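Local atomic coordinates of kappa-carrageenase (Zobellia galactanivorans, PDB entry 5OCR), a protein that probably hydrolyses the beta-1,4-glycosidic linkages of kappa-carrageenan, a red-algal galactan, with the family GH16 domain of the longer protein providing this activity. Residues 98-102 and 206-210; 160-164 and 212-216. One frame throughout, in Å; residues are numbered along the deposited sequence.

A beta-jellyroll holds together in two ways, by bonds between neighbouring strands and by packing of one layer against the other, and this GH16 domain illustrates both. Interaction 1 joins strands 100-107 and 200-207 edge to edge; interaction 2 sets strand 159-170 face to face with strand 211-216. Their centres lie about 12 Å apart, and along the chain the segments alternate: 98-102, 160-164, 206-210, 212-216. Strands 200-207 and 211-216 are consecutive antiparallel neighbours and connect the two contacts directly, with E206 N probably hydrogen-bonded to I213 O (2.8 Å). A bonded ladder thus continues into the strand whose inner side chains meet the opposing layer.

Interaction 1 (98-102 and 206-210); sequences TYGYF and EVNQN
Antiparallel pairing of sequence-distant strands builds the layers of the GH16 jellyroll, and here strand 100-107 begins where strand 200-207 ends, the two segments running 166° apart. G100 and V207 form a hydrogen-bonded pair (CA-CA 5.4 Å): G100 N donates to V207 O at 2.9 Å, and V207 N to G100 O at 2.8 Å. Next comes the non-hydrogen-bonded pair Y101–E206, CA-CA 4.5 Å. G100 has phi/psi 153/-164, where a CB would jam against the preceding carbonyl oxygen. On the face carrying V207, whose chi1 is t, V207 CG2 lies 3.8 Å from CE2 of F102 (chi1 m); F102 also packs on F119 and L121 of strand 115-122. The other face holds Y101 and E206, both with chi1 t, Y101 CD1 being 3.6 Å from E206 CB. Their polar ends bond to K13 O and to Y215 and S15, respectively, so N-terminal residues lie over this face. Beyond V207 the chain leaves the strand, and N208 OD1 accepts from N210 N (2.8 Å) in an Asx turn. The Y99 ring, chi1 m, extends along this departing chain; Q209 N sits over one ring face, and Y99 CD1 lies 3.5 Å from N208 C.

Interaction 2 (160-164 and 212-216); sequences MDLNL and IIWYV
Side chains rather than backbone bonds unite the two layers of a beta-sandwich, and segments 160-164 and 212-216 meet in this manner. They run 168° apart without a mutual hydrogen bond, L162 facing W214 at CA-CA 7.6 Å. W214 (chi1 -71°, chi2 -103°) lays its indole beneath L162: L162 CB stands 3.9 Å from the five-membered-ring centroid, 26° off the normal, a CH-pi contact. L162 has chi1 -44° and chi2 93°, between wells, and its backbone at -138/64 interrupts the strand. L164, in the m,t rotamer, brings CD2 to the indole edge, 3.6 Å from W214 CZ2, and within 3.7 Å of CD1 of I212, likewise m,t. At the far end M160 (p,t,p) places SD 4.3 Å from CG2 of V216 (chi1 t). W214 NE1 donates to the D140 carbonyl and L162 O accepts from N188 ND2. With these polar groups bonded to third parties, cohesion between the two segments rests on dispersion, CH-pi contact and the exclusion of water.

Interaction 1 (98-102 and 206-210)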
# COMPACT_ATOMS: atom_id res chain seq x y z
N THR A 98 13.74 1.02 -8.59
CA THR A 98 14.39 1.11 -7.24
C THR A 98 14.30 2.57 -6.84
O THR A 98 13.46 2.93 -5.97
CB THR A 98 15.85 0.60 -7.27
OG1 THR A 98 15.93 -0.74 -7.80
CG2 THR A 98 16.42 0.58 -5.76
N TYR A 99 14.99 3.42 -7.56
CA TYR A 99 15.00 4.81 -7.15
C TYR A 99 14.10 5.61 -8.10
O TYR A 99 13.92 5.21 -9.21
CB TYR A 99 16.38 5.36 -7.24
CG TYR A 99 17.36 4.62 -6.40
CD1 TYR A 99 17.10 4.29 -5.07
CD2 TYR A 99 18.62 4.37 -6.92
CE1 TYR A 99 18.02 3.55 -4.34
CE2 TYR A 99 19.56 3.67 -6.19
CZ TYR A 99 19.25 3.27 -4.90
OH TYR A 99 20.21 2.56 -4.19
N GLY A 100 13.54 6.72 -7.68
CA GLY A 100 12.67 7.49 -8.55
C GLY A 100 11.69 8.27 -7.71
O GLY A 100 11.89 8.41 -6.48
N TYR A 101 10.64 8.75 -8.35
CA TYR A 101 9.56 9.39 -7.65
C TYR A 101 8.25 8.71 -7.96
O TYR A 101 7.98 8.43 -9.15
CB TYR A 101 9.48 10.88 -8.10
CG TYR A 101 8.70 11.81 -7.16
CD1 TYR A 101 9.38 12.67 -6.31
CD2 TYR A 101 7.29 11.86 -7.21
CE1 TYR A 101 8.67 13.48 -5.45
CE2 TYR A 101 6.60 12.63 -6.30
CZ TYR A 101 7.32 13.49 -5.48
OH TYR A 101 6.63 14.34 -4.64
N PHE A 102 7.42 8.46 -6.92
CA PHE A 102 6.18 7.69 -7.08
C PHE A 102 5.00 8.47 -6.53
O PHE A 102 5.09 8.90 -5.33
CB PHE A 102 6.31 6.35 -6.34
CG PHE A 102 7.60 5.63 -6.67
CD1 PHE A 102 7.60 4.65 -7.66
CD2 PHE A 102 8.82 5.96 -6.07
CE1 PHE A 102 8.80 4.08 -8.09
CE2 PHE A 102 10.02 5.32 -6.42
CZ PHE A 102 10.00 4.36 -7.45
N GLU A 206 9.74 10.18 -2.76
CA GLU A 206 10.97 10.29 -3.51
C GLU A 206 12.00 9.35 -2.91
O GLU A 206 12.26 9.44 -1.70
CB GLU A 206 11.38 11.78 -3.46
CG GLU A 206 12.65 12.07 -4.22
CD GLU A 206 13.06 13.53 -4.02
OE1 GLU A 206 12.21 14.33 -3.61
OE2 GLU A 206 14.19 13.92 -4.44
N VAL A 207 12.59 8.45 -3.72
CA VAL A 207 13.44 7.39 -3.22
C VAL A 207 14.79 7.53 -3.94
O VAL A 207 14.83 7.48 -5.18
CB VAL A 207 12.89 5.97 -3.54
CG1 VAL A 207 13.82 4.90 -2.98
CG2 VAL A 207 11.48 5.81 -2.97
N ASN A 208 15.86 7.73 -3.18
CA ASN A 208 17.19 7.73 -3.80
C ASN A 208 18.16 6.85 -2.96
O ASN A 208 17.76 6.31 -1.97
CB ASN A 208 17.72 9.19 -4.03
CG ASN A 208 17.88 9.97 -2.75
OD1 ASN A 208 18.55 9.53 -1.78
ND2 ASN A 208 17.34 11.16 -2.74
N GLN A 209 19.44 6.73 -3.36
CA GLN A 209 20.33 5.82 -2.61
C GLN A 209 20.55 6.27 -1.20
O GLN A 209 20.98 5.45 -0.38
CB GLN A 209 21.70 5.69 -3.34
CG GLN A 209 22.38 7.02 -3.45
CD GLN A 209 23.70 6.97 -4.17
OE1 GLN A 209 24.44 5.98 -4.11
NE2 GLN A 209 24.01 8.06 -4.88
N ASN A 210 20.34 7.56 -0.93
CA ASN A 210 20.59 8.09 0.38
C ASN A 210 19.41 8.26 1.36
O ASN A 210 19.56 8.09 2.58
CB ASN A 210 21.25 9.47 0.23
CG ASN A 210 22.55 9.42 -0.54
OD1 ASN A 210 22.79 10.29 -1.46
ND2 ASN A 210 23.41 8.49 -0.20

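Interaction 2 (160-164 and 212-216)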
# COMPACT_ATOMS: atom_id res chain seq x y z
N MET A 160 -2.51 8.80 9.32
CA MET A 160 -1.99 7.83 8.33
C MET A 160 -0.60 7.38 8.62
O MET A 160 0.13 8.00 9.39
CB MET A 160 -2.14 8.38 6.89
CG MET A 160 -1.21 9.56 6.68
SD MET A 160 -1.74 10.49 5.18
CE MET A 160 -3.37 11.12 5.53
N ASP A 161 -0.24 6.26 8.01
CA ASP A 161 1.08 5.67 8.25
C ASP A 161 1.83 5.60 6.94
O ASP A 161 1.23 5.40 5.88
CB ASP A 161 0.88 4.24 8.73
CG ASP A 161 0.07 4.21 10.04
OD1 ASP A 161 0.53 4.90 10.97
OD2 ASP A 161 -1.04 3.60 10.11
N LEU A 162 3.14 5.82 7.03
CA LEU A 162 3.98 5.97 5.87
C LEU A 162 5.25 5.17 6.18
O LEU A 162 6.34 5.71 6.14
CB LEU A 162 4.25 7.44 5.47
CG LEU A 162 3.02 8.37 5.50
CD1 LEU A 162 2.89 9.09 6.86
CD2 LEU A 162 3.28 9.45 4.46
N ASN A 163 5.16 3.84 6.35
CA ASN A 163 6.24 3.09 6.99
C ASN A 163 7.16 2.33 6.05
O ASN A 163 6.80 2.16 4.91
CB ASN A 163 5.60 1.99 7.85
CG ASN A 163 4.85 2.60 9.01
OD1 ASN A 163 5.22 3.67 9.48
ND2 ASN A 163 3.90 1.89 9.55
N LEU A 164 8.37 2.03 6.53
CA LEU A 164 9.27 1.15 5.79
C LEU A 164 9.33 -0.23 6.43
O LEU A 164 9.28 -0.35 7.65
CB LEU A 164 10.70 1.65 5.90
CG LEU A 164 10.88 3.03 5.24
CD1 LEU A 164 12.21 3.69 5.65
CD2 LEU A 164 10.66 3.02 3.76
N ILE A 212 14.79 8.62 1.75
CA ILE A 212 13.43 8.38 1.22
C ILE A 212 12.60 9.56 1.83
O ILE A 212 12.68 9.83 3.01
CB ILE A 212 12.85 7.05 1.71
CG1 ILE A 212 13.70 5.86 1.16
CG2 ILE A 212 11.39 6.88 1.21
CD1 ILE A 212 13.60 4.63 2.08
N ILE A 213 11.84 10.25 0.97
CA ILE A 213 11.11 11.42 1.46
C ILE A 213 9.66 11.25 1.03
O ILE A 213 9.38 11.00 -0.14
CB ILE A 213 11.71 12.71 0.79
CG1 ILE A 213 13.27 12.70 1.02
CG2 ILE A 213 11.06 13.98 1.44
CD1 ILE A 213 14.01 13.42 -0.09
N TRP A 214 8.74 11.52 1.93
CA TRP A 214 7.30 11.36 1.63
C TRP A 214 6.58 12.68 1.61
O TRP A 214 6.89 13.62 2.44
CB TRP A 214 6.68 10.57 2.74
CG TRP A 214 6.99 9.09 2.88
CD1 TRP A 214 6.15 8.04 2.51
CD2 TRP A 214 8.19 8.47 3.44
NE1 TRP A 214 6.74 6.81 2.79
CE2 TRP A 214 7.94 7.02 3.43
CE3 TRP A 214 9.38 8.96 4.03
CZ2 TRP A 214 8.89 6.12 3.90
CZ3 TRP A 214 10.31 8.07 4.49
CH2 TRP A 214 10.08 6.66 4.45
N TYR A 215 5.61 12.78 0.71
CA TYR A 215 4.85 14.03 0.54
C TYR A 215 3.36 13.79 0.55
O TYR A 215 2.87 12.80 0.06
CB TYR A 215 5.19 14.62 -0.85
CG TYR A 215 6.67 14.91 -1.03
CD1 TYR A 215 7.53 13.93 -1.54
CD2 TYR A 215 7.17 16.19 -0.70
CE1 TYR A 215 8.92 14.23 -1.75
CE2 TYR A 215 8.56 16.49 -0.86
CZ TYR A 215 9.37 15.50 -1.42
OH TYR A 215 10.73 15.80 -1.55
N VAL A 216 2.60 14.68 1.16
CA VAL A 216 1.11 14.59 1.08
C VAL A 216 0.66 15.93 0.54
O VAL A 216 0.98 16.99 1.16
CB VAL A 216 0.45 14.21 2.43
CG1 VAL A 216 -1.10 14.25 2.36
CG2 VAL A 216 1.00 12.88 2.89